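PDB 6E29: SWD1-like protein from Myceliophthora thermophila, which probably serves as a WD-repeat scaffold subunit of the COMPASS histone H3 methyltransferase complex, this chain being its beta-propeller domain. Local coordinates for residues 313-318 and 334-339; 146-151 and 203-208; 88-93 and 102-107. All blocks are in the same frame, centred on the assembly; numbering follows the deposited sequence.

Overall arrangement
The chain folds as a beta-propeller of seven four-stranded antiparallel sheets, and each contact sits at a different place around the ring. Contact 3 comes first along the chain and pairs strands 90-95 and 100-106 within one sheet. Contact 2 follows. It joins the end of strand 144-147, an outermost strand of its sheet, to the start of strand 207-212 in the next sheet. Contact 1 lies near the C-terminus. Contacts 1 and 2 lie on opposite sides of the chain's centre, their centres 37 Å apart. Contacts 2 and 3 approach to about 7 Å between nearest atoms without touching. Contacts 1 and 3 lie within blades, contact 2 between two, and contact 1 in the blade that closes the ring.

Contact 1 (313-318 and 334-339); sequences PKEEQG and LETGRI
The carboxylate of Glu315 meets the turn at Glu335 and Thr336 through both oxygens. OE1 of Glu315 accepts two backbone N-H groups. Thr336 N lies 2.8 Å from Glu315 OE1, on the syn lone pair. Glu335 N approaches the same oxygen nearly along its C-O axis, with a more bent N-H angle of 130°. Glu315 OE2 takes the hydroxyl of Thr336 on its own syn side, with OG1 at 2.5 Å. Three bonds thus fix the carboxylate and limit its rotation. A second carboxylate returns the grip. Glu335 OE2 accepts Glu316 N at 3.0 Å, on the anti side and out of the carboxylate plane. Leu334 N bonds to Glu316 O at 2.9 Å. Leu334 CD1 lies against the CG and CD of Glu316, and its CD2 packs on Gly318 CA at 3.7 Å.

The extended Glu315 chain, with CD anti to CA (chi2 177°), carries the carboxylate out to the 335-336 turn. Thr336 OG1 is positioned in turn by Arg338 N, which donates to it at 3.1 Å. Arg338 NH2 is near Glu315 OE2, but no N-H points at that oxygen, so any effect would be electrostatic. Further out, Asn292 N holds Glu316 OE1, and His27 NE2 bonds to Leu334 O. Thr336 begins an ST turn in the loop between strands 328-333 and 339-343, within the closing blade of the beta-propeller.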
# COMPACT_ATOMS: atom_id res chain seq x y z
N PRO B 313 -15.49 16.97 7.42
CA PRO B 313 -15.03 18.33 7.73
C PRO B 313 -14.62 19.15 6.51
O PRO B 313 -14.83 18.78 5.35
CB PRO B 313 -13.84 18.08 8.67
CG PRO B 313 -13.31 16.77 8.26
CD PRO B 313 -14.51 15.95 7.82
N LYS B 314 -14.04 20.30 6.75
CA LYS B 314 -13.65 21.06 5.58
C LYS B 314 -12.16 20.88 5.32
O LYS B 314 -11.45 21.88 5.19
CB LYS B 314 -14.02 22.54 5.73
CG LYS B 314 -13.65 23.21 7.06
CD LYS B 314 -13.82 24.74 7.01
CE LYS B 314 -14.24 25.29 8.38
NZ LYS B 314 -15.59 24.79 8.81
N GLU B 315 -11.65 19.65 5.24
CA GLU B 315 -10.24 19.60 4.88
C GLU B 315 -9.94 18.47 3.91
O GLU B 315 -10.63 17.44 3.84
CB GLU B 315 -9.32 19.51 6.11
CG GLU B 315 -9.19 18.17 6.77
CD GLU B 315 -8.20 18.18 7.93
OE1 GLU B 315 -6.99 18.44 7.73
OE2 GLU B 315 -8.68 17.98 9.07
N GLU B 316 -8.90 18.72 3.13
CA GLU B 316 -8.38 17.68 2.25
C GLU B 316 -7.97 16.45 3.05
O GLU B 316 -7.31 16.55 4.09
CB GLU B 316 -7.18 18.24 1.46
CG GLU B 316 -6.82 17.38 0.25
CD GLU B 316 -5.71 17.97 -0.62
OE1 GLU B 316 -5.07 17.19 -1.40
OE2 GLU B 316 -5.48 19.20 -0.52
N GLN B 317 -8.33 15.25 2.55
CA GLN B 317 -8.03 14.00 3.22
C GLN B 317 -6.91 13.25 2.49
O GLN B 317 -6.80 13.30 1.26
CB GLN B 317 -9.28 13.10 3.28
CG GLN B 317 -10.48 13.81 3.90
CD GLN B 317 -10.30 14.00 5.39
OE1 GLN B 317 -9.63 13.21 6.04
NE2 GLN B 317 -10.89 15.04 5.93
N GLY B 318 -6.09 12.53 3.25
CA GLY B 318 -5.01 11.75 2.69
C GLY B 318 -5.27 10.27 2.76
O GLY B 318 -6.12 9.73 2.03
N LEU B 334 -5.07 16.01 5.81
CA LEU B 334 -3.77 16.54 5.41
C LEU B 334 -3.41 17.82 6.14
O LEU B 334 -2.23 18.10 6.31
CB LEU B 334 -3.75 16.82 3.91
CG LEU B 334 -3.82 15.57 3.04
CD1 LEU B 334 -3.82 16.00 1.59
CD2 LEU B 334 -2.65 14.58 3.31
N GLU B 335 -4.41 18.62 6.53
CA GLU B 335 -4.14 19.93 7.12
C GLU B 335 -3.98 19.85 8.64
O GLU B 335 -3.10 20.51 9.21
CB GLU B 335 -5.24 20.94 6.75
CG GLU B 335 -5.29 21.32 5.25
CD GLU B 335 -6.68 21.81 4.77
OE1 GLU B 335 -7.16 22.87 5.27
OE2 GLU B 335 -7.29 21.13 3.89
N THR B 336 -4.82 19.07 9.31
CA THR B 336 -4.83 18.98 10.77
C THR B 336 -4.16 17.73 11.31
O THR B 336 -3.81 17.69 12.49
CB THR B 336 -6.27 18.98 11.29
OG1 THR B 336 -6.92 17.78 10.86
CG2 THR B 336 -7.01 20.25 10.82
N GLY B 337 -3.99 16.72 10.46
CA GLY B 337 -3.56 15.40 10.87
C GLY B 337 -4.50 14.66 11.78
O GLY B 337 -4.08 13.66 12.38
N ARG B 338 -5.75 15.09 11.91
CA ARG B 338 -6.71 14.34 12.70
C ARG B 338 -7.14 13.07 11.97
O ARG B 338 -7.21 13.04 10.75
CB ARG B 338 -7.95 15.17 12.96
CG ARG B 338 -7.63 16.31 13.88
CD ARG B 338 -8.87 16.89 14.47
NE ARG B 338 -9.55 17.79 13.57
CZ ARG B 338 -9.37 19.11 13.56
NH1 ARG B 338 -8.47 19.66 14.37
NH2 ARG B 338 -10.06 19.86 12.72
N ILE B 339 -7.58 12.07 12.75
CA ILE B 339 -8.17 10.89 12.14
C ILE B 339 -9.67 10.94 12.40
O ILE B 339 -10.11 10.91 13.56
CB ILE B 339 -7.59 9.58 12.70
CG1 ILE B 339 -6.08 9.52 12.49
CG2 ILE B 339 -8.29 8.40 12.00
CD1 ILE B 339 -5.37 8.56 13.45

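Contact 2 (146-151 and 203-208); sequences YVLPSV and RTREII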
# COMPACT_ATOMS: atom_id res chain seq x y z
N TYR B 146 17.67 -8.82 -0.74
CA TYR B 146 17.65 -9.35 -2.10
C TYR B 146 17.10 -8.28 -3.03
O TYR B 146 16.01 -7.75 -2.76
CB TYR B 146 16.77 -10.58 -2.19
CG TYR B 146 17.29 -11.69 -1.33
CD1 TYR B 146 16.83 -11.86 -0.05
CD2 TYR B 146 18.25 -12.57 -1.81
CE1 TYR B 146 17.29 -12.88 0.74
CE2 TYR B 146 18.74 -13.58 -1.03
CZ TYR B 146 18.24 -13.74 0.26
OH TYR B 146 18.70 -14.73 1.09
N VAL B 147 17.82 -7.96 -4.10
CA VAL B 147 17.32 -6.93 -5.02
C VAL B 147 16.15 -7.50 -5.82
O VAL B 147 16.21 -8.63 -6.32
CB VAL B 147 18.42 -6.43 -5.97
CG1 VAL B 147 17.83 -5.36 -6.95
CG2 VAL B 147 19.58 -5.87 -5.24
N LEU B 148 15.16 -6.75 -5.98
CA LEU B 148 14.06 -7.23 -6.82
C LEU B 148 14.07 -6.50 -8.16
O LEU B 148 14.56 -5.36 -8.26
CB LEU B 148 12.70 -7.00 -6.14
CG LEU B 148 12.29 -7.89 -4.97
CD1 LEU B 148 10.99 -7.33 -4.39
CD2 LEU B 148 12.07 -9.32 -5.47
N PRO B 149 13.61 -7.15 -9.23
CA PRO B 149 13.69 -6.53 -10.56
C PRO B 149 12.55 -5.57 -10.80
O PRO B 149 11.42 -5.79 -10.37
CB PRO B 149 13.60 -7.73 -11.51
CG PRO B 149 12.72 -8.66 -10.82
CD PRO B 149 12.99 -8.49 -9.29
N SER B 150 12.85 -4.48 -11.50
CA SER B 150 11.81 -3.59 -12.00
C SER B 150 11.40 -3.91 -13.42
O SER B 150 10.28 -3.58 -13.83
CB SER B 150 12.29 -2.14 -11.98
OG SER B 150 12.05 -1.54 -10.73
N VAL B 151 12.30 -4.54 -14.16
CA VAL B 151 12.12 -4.74 -15.58
C VAL B 151 12.62 -6.17 -15.89
O VAL B 151 13.54 -6.62 -15.22
CB VAL B 151 12.90 -3.64 -16.32
CG1 VAL B 151 13.82 -4.18 -17.27
CG2 VAL B 151 11.96 -2.68 -16.85
N ARG B 203 10.20 -16.56 -5.05
CA ARG B 203 11.34 -17.43 -4.78
C ARG B 203 12.44 -17.26 -5.83
O ARG B 203 13.62 -17.22 -5.47
CB ARG B 203 10.90 -18.89 -4.68
CG ARG B 203 12.07 -19.86 -4.74
CD ARG B 203 11.73 -21.14 -5.49
NE ARG B 203 12.17 -21.13 -6.88
CZ ARG B 203 11.82 -22.04 -7.79
NH1 ARG B 203 11.04 -23.06 -7.44
NH2 ARG B 203 12.27 -21.95 -9.05
N THR B 204 12.09 -17.13 -7.11
CA THR B 204 13.09 -16.84 -8.13
C THR B 204 13.47 -15.37 -8.20
O THR B 204 14.56 -15.04 -8.70
CB THR B 204 12.59 -17.30 -9.50
OG1 THR B 204 11.61 -16.39 -9.98
CG2 THR B 204 12.01 -18.74 -9.44
N ARG B 205 12.60 -14.48 -7.74
CA ARG B 205 12.79 -13.03 -7.86
C ARG B 205 12.83 -12.60 -9.30
O ARG B 205 13.40 -11.57 -9.62
CB ARG B 205 14.03 -12.55 -7.12
CG ARG B 205 13.94 -12.88 -5.61
CD ARG B 205 15.08 -12.33 -4.81
NE ARG B 205 16.38 -12.73 -5.36
CZ ARG B 205 17.00 -13.86 -5.05
NH1 ARG B 205 16.45 -14.70 -4.17
NH2 ARG B 205 18.19 -14.16 -5.59
N GLU B 206 12.25 -13.40 -10.19
CA GLU B 206 12.14 -13.01 -11.58
C GLU B 206 10.71 -12.60 -11.91
O GLU B 206 9.73 -13.11 -11.35
CB GLU B 206 12.58 -14.15 -12.50
CG GLU B 206 13.81 -14.85 -11.93
CD GLU B 206 14.64 -15.56 -12.97
OE1 GLU B 206 14.06 -16.36 -13.73
OE2 GLU B 206 15.88 -15.34 -13.02
N ILE B 207 10.60 -11.65 -12.83
CA ILE B 207 9.30 -11.22 -13.32
C ILE B 207 8.75 -12.30 -14.24
O ILE B 207 9.43 -12.73 -15.17
CB ILE B 207 9.42 -9.88 -14.04
CG1 ILE B 207 9.74 -8.76 -13.05
CG2 ILE B 207 8.15 -9.56 -14.79
CD1 ILE B 207 10.15 -7.45 -13.68
N ILE B 208 7.54 -12.77 -13.97
CA ILE B 208 6.90 -13.76 -14.82
C ILE B 208 5.80 -13.16 -15.67
O ILE B 208 5.30 -13.86 -16.56
CB ILE B 208 6.38 -14.97 -14.00
CG1 ILE B 208 5.18 -14.56 -13.11
CG2 ILE B 208 7.48 -15.56 -13.16
CD1 ILE B 208 4.64 -15.70 -12.28
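The Arg205 chain bends at chi3 (-53°), which sets NE; chi4 then swings CZ beside Tyr146. In Tyr146, chi1 (-62°) puts CG beside the backbone N, and ring atom CD2 then lies over the centre of one face of the Arg205 guanidinium. Tyr146 CD2 is 3.7 Å from Arg205 CZ. The ring and guanidinium planes are 29° apart. Closer to the backbone, Arg205 CD touches Tyr146 CB at 3.6 Å. Leu148 crosses the arginine chain at about a right angle, and its CD2 meets Arg205 CG at 4.0 Å.

This is packing between neighbouring blades of the beta-propeller. Strand 144-147 is an outermost strand of one sheet, and strand 207-212 is an outermost strand of the next. No hydrogen bond joins the two segments; side-chain packing carries most of the contact.

Pro149 lies beyond the arginine. Its CD reaches the carbonyl oxygen of Arg205, with O at 3.1 Å. Pro149 and Ile207 lie alongside one another, running opposite ways, and Pro149 CG lies 3.7 Å from Ile207 CG1. Thr204 OG1 accepts Glu206 N in an ST turn, which shapes the loop leading into Ile207.

Contact 3 (88-93 and 102-107); sequences GWKVIL and YREVRF
Val91 and Val105 form a hydrogen-bonded pair in the antiparallel hairpin of strands 90-95 and 100-106, the last two strands of a WD-repeat propeller blade. Each valine donates its N to the other's O. Phe107 N bonds to Trp89 O at 2.8 Å, almost straight at 175°. At the other end lies a classic beta bulge. Leu93 O accepts both Tyr102 N at 2.7 Å and Arg103 N at 3.0 Å, while Leu93 N donates to Arg103 O. Arg103 NH1 donates to Tyr102 O; its NE and NH2 bond to Ile138 O and Thr139 O. Tyr102 OH bonds to His122 NE2.

Lys90 and Glu104 project from one face of the sheet. Glu104 CG, anti to the backbone N (chi1 -176°), lies 3.8 Å from Ile92 CG1. The extended chain carries OE1 to a salt bridge with Lys90 NZ at 3.4 Å. Lys90 NZ also bonds to Gly65 O, and Arg101 NH1 is a further partner of Glu104 OE1. An alanine here, lacking CG and the carboxylate, would probably leave Lys90 and Arg101 without this charge partner and open a gap beside Ile92 CG1.

From the other face, Val91 CG2 meets the Phe107 ring edge at CE1. Leu93 CD2 lies in the Tyr102 ring plane, 3.5 Å from Tyr102 CD2.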
# COMPACT_ATOMS: atom_id res chain seq x y z
N GLY B 88 12.59 8.71 6.13
CA GLY B 88 13.97 8.79 6.57
C GLY B 88 14.75 7.52 6.32
O GLY B 88 15.74 7.27 7.02
N TRP B 89 14.29 6.69 5.36
CA TRP B 89 15.02 5.54 4.80
C TRP B 89 14.97 4.28 5.66
O TRP B 89 15.74 3.35 5.44
CB TRP B 89 16.51 5.85 4.53
CG TRP B 89 16.79 7.13 3.79
CD1 TRP B 89 15.88 8.05 3.34
CD2 TRP B 89 18.08 7.63 3.40
NE1 TRP B 89 16.52 9.09 2.71
CE2 TRP B 89 17.87 8.86 2.73
CE3 TRP B 89 19.40 7.16 3.56
CZ2 TRP B 89 18.93 9.62 2.21
CZ3 TRP B 89 20.44 7.90 3.03
CH2 TRP B 89 20.20 9.12 2.36
N LYS B 90 14.10 4.19 6.65
CA LYS B 90 14.16 3.10 7.60
C LYS B 90 12.89 2.27 7.59
O LYS B 90 11.78 2.76 7.33
CB LYS B 90 14.41 3.65 9.02
CG LYS B 90 15.62 4.55 9.12
CD LYS B 90 15.71 5.26 10.50
CE LYS B 90 15.99 4.31 11.66
NZ LYS B 90 15.99 5.05 12.97
N VAL B 91 13.06 0.98 7.88
CA VAL B 91 11.97 0.04 8.13
C VAL B 91 12.24 -0.65 9.47
O VAL B 91 13.37 -1.11 9.71
CB VAL B 91 11.85 -1.00 6.99
CG1 VAL B 91 10.81 -2.04 7.33
CG2 VAL B 91 11.48 -0.34 5.67
N ILE B 92 11.22 -0.73 10.32
CA ILE B 92 11.35 -1.30 11.67
C ILE B 92 10.24 -2.32 11.88
O ILE B 92 9.08 -2.06 11.53
CB ILE B 92 11.30 -0.21 12.76
CG1 ILE B 92 12.52 0.72 12.67
CG2 ILE B 92 11.15 -0.83 14.17
CD1 ILE B 92 12.44 1.91 13.66
N LEU B 93 10.58 -3.46 12.48
CA LEU B 93 9.62 -4.45 12.91
C LEU B 93 9.51 -4.34 14.42
O LEU B 93 10.48 -4.63 15.15
CB LEU B 93 10.01 -5.88 12.56
CG LEU B 93 8.83 -6.80 12.92
CD1 LEU B 93 7.66 -6.46 12.09
CD2 LEU B 93 9.21 -8.23 12.67
N TYR B 102 12.06 -4.93 17.36
CA TYR B 102 12.47 -6.33 17.20
C TYR B 102 13.46 -6.51 16.05
O TYR B 102 14.40 -7.31 16.17
CB TYR B 102 11.22 -7.18 17.00
CG TYR B 102 11.41 -8.63 16.72
CD1 TYR B 102 12.08 -9.46 17.63
CD2 TYR B 102 10.92 -9.18 15.55
CE1 TYR B 102 12.23 -10.80 17.37
CE2 TYR B 102 11.07 -10.51 15.28
CZ TYR B 102 11.73 -11.32 16.19
OH TYR B 102 11.88 -12.67 15.90
N ARG B 103 13.26 -5.79 14.94
CA ARG B 103 14.19 -5.76 13.80
C ARG B 103 14.20 -4.36 13.20
O ARG B 103 13.20 -3.63 13.29
CB ARG B 103 13.81 -6.73 12.67
CG ARG B 103 13.80 -8.21 13.04
CD ARG B 103 15.19 -8.77 13.09
NE ARG B 103 15.22 -10.17 13.51
CZ ARG B 103 15.35 -10.57 14.79
NH1 ARG B 103 15.41 -9.67 15.77
NH2 ARG B 103 15.39 -11.86 15.10
N GLU B 104 15.30 -4.01 12.55
CA GLU B 104 15.44 -2.68 11.98
C GLU B 104 16.34 -2.72 10.74
O GLU B 104 17.47 -3.21 10.82
CB GLU B 104 16.04 -1.75 13.03
CG GLU B 104 16.15 -0.33 12.58
CD GLU B 104 16.58 0.57 13.73
OE1 GLU B 104 16.61 1.80 13.53
OE2 GLU B 104 16.90 0.05 14.83
N VAL B 105 15.87 -2.15 9.63
CA VAL B 105 16.59 -2.20 8.35
C VAL B 105 16.64 -0.79 7.77
O VAL B 105 15.59 -0.15 7.60
CB VAL B 105 15.91 -3.18 7.37
CG1 VAL B 105 16.73 -3.28 6.04
CG2 VAL B 105 15.70 -4.55 8.03
N ARG B 106 17.85 -0.31 7.48
CA ARG B 106 18.07 1.02 6.91
C ARG B 106 18.48 0.93 5.44
O ARG B 106 19.41 0.20 5.09
CB ARG B 106 19.13 1.78 7.71
CG ARG B 106 18.82 1.75 9.21
CD ARG B 106 19.88 2.47 10.03
NE ARG B 106 20.54 1.57 10.98
CZ ARG B 106 20.00 1.21 12.14
NH1 ARG B 106 18.82 1.68 12.47
NH2 ARG B 106 20.64 0.38 12.97
N PHE B 107 17.79 1.68 4.60
CA PHE B 107 18.07 1.69 3.16
C PHE B 107 18.84 2.96 2.80
O PHE B 107 19.27 3.71 3.67
CB PHE B 107 16.77 1.56 2.37
CG PHE B 107 16.06 0.24 2.57
CD1 PHE B 107 15.05 0.12 3.52
CD2 PHE B 107 16.44 -0.88 1.84
CE1 PHE B 107 14.41 -1.09 3.73
CE2 PHE B 107 15.80 -2.11 2.05
CZ PHE B 107 14.77 -2.21 3.01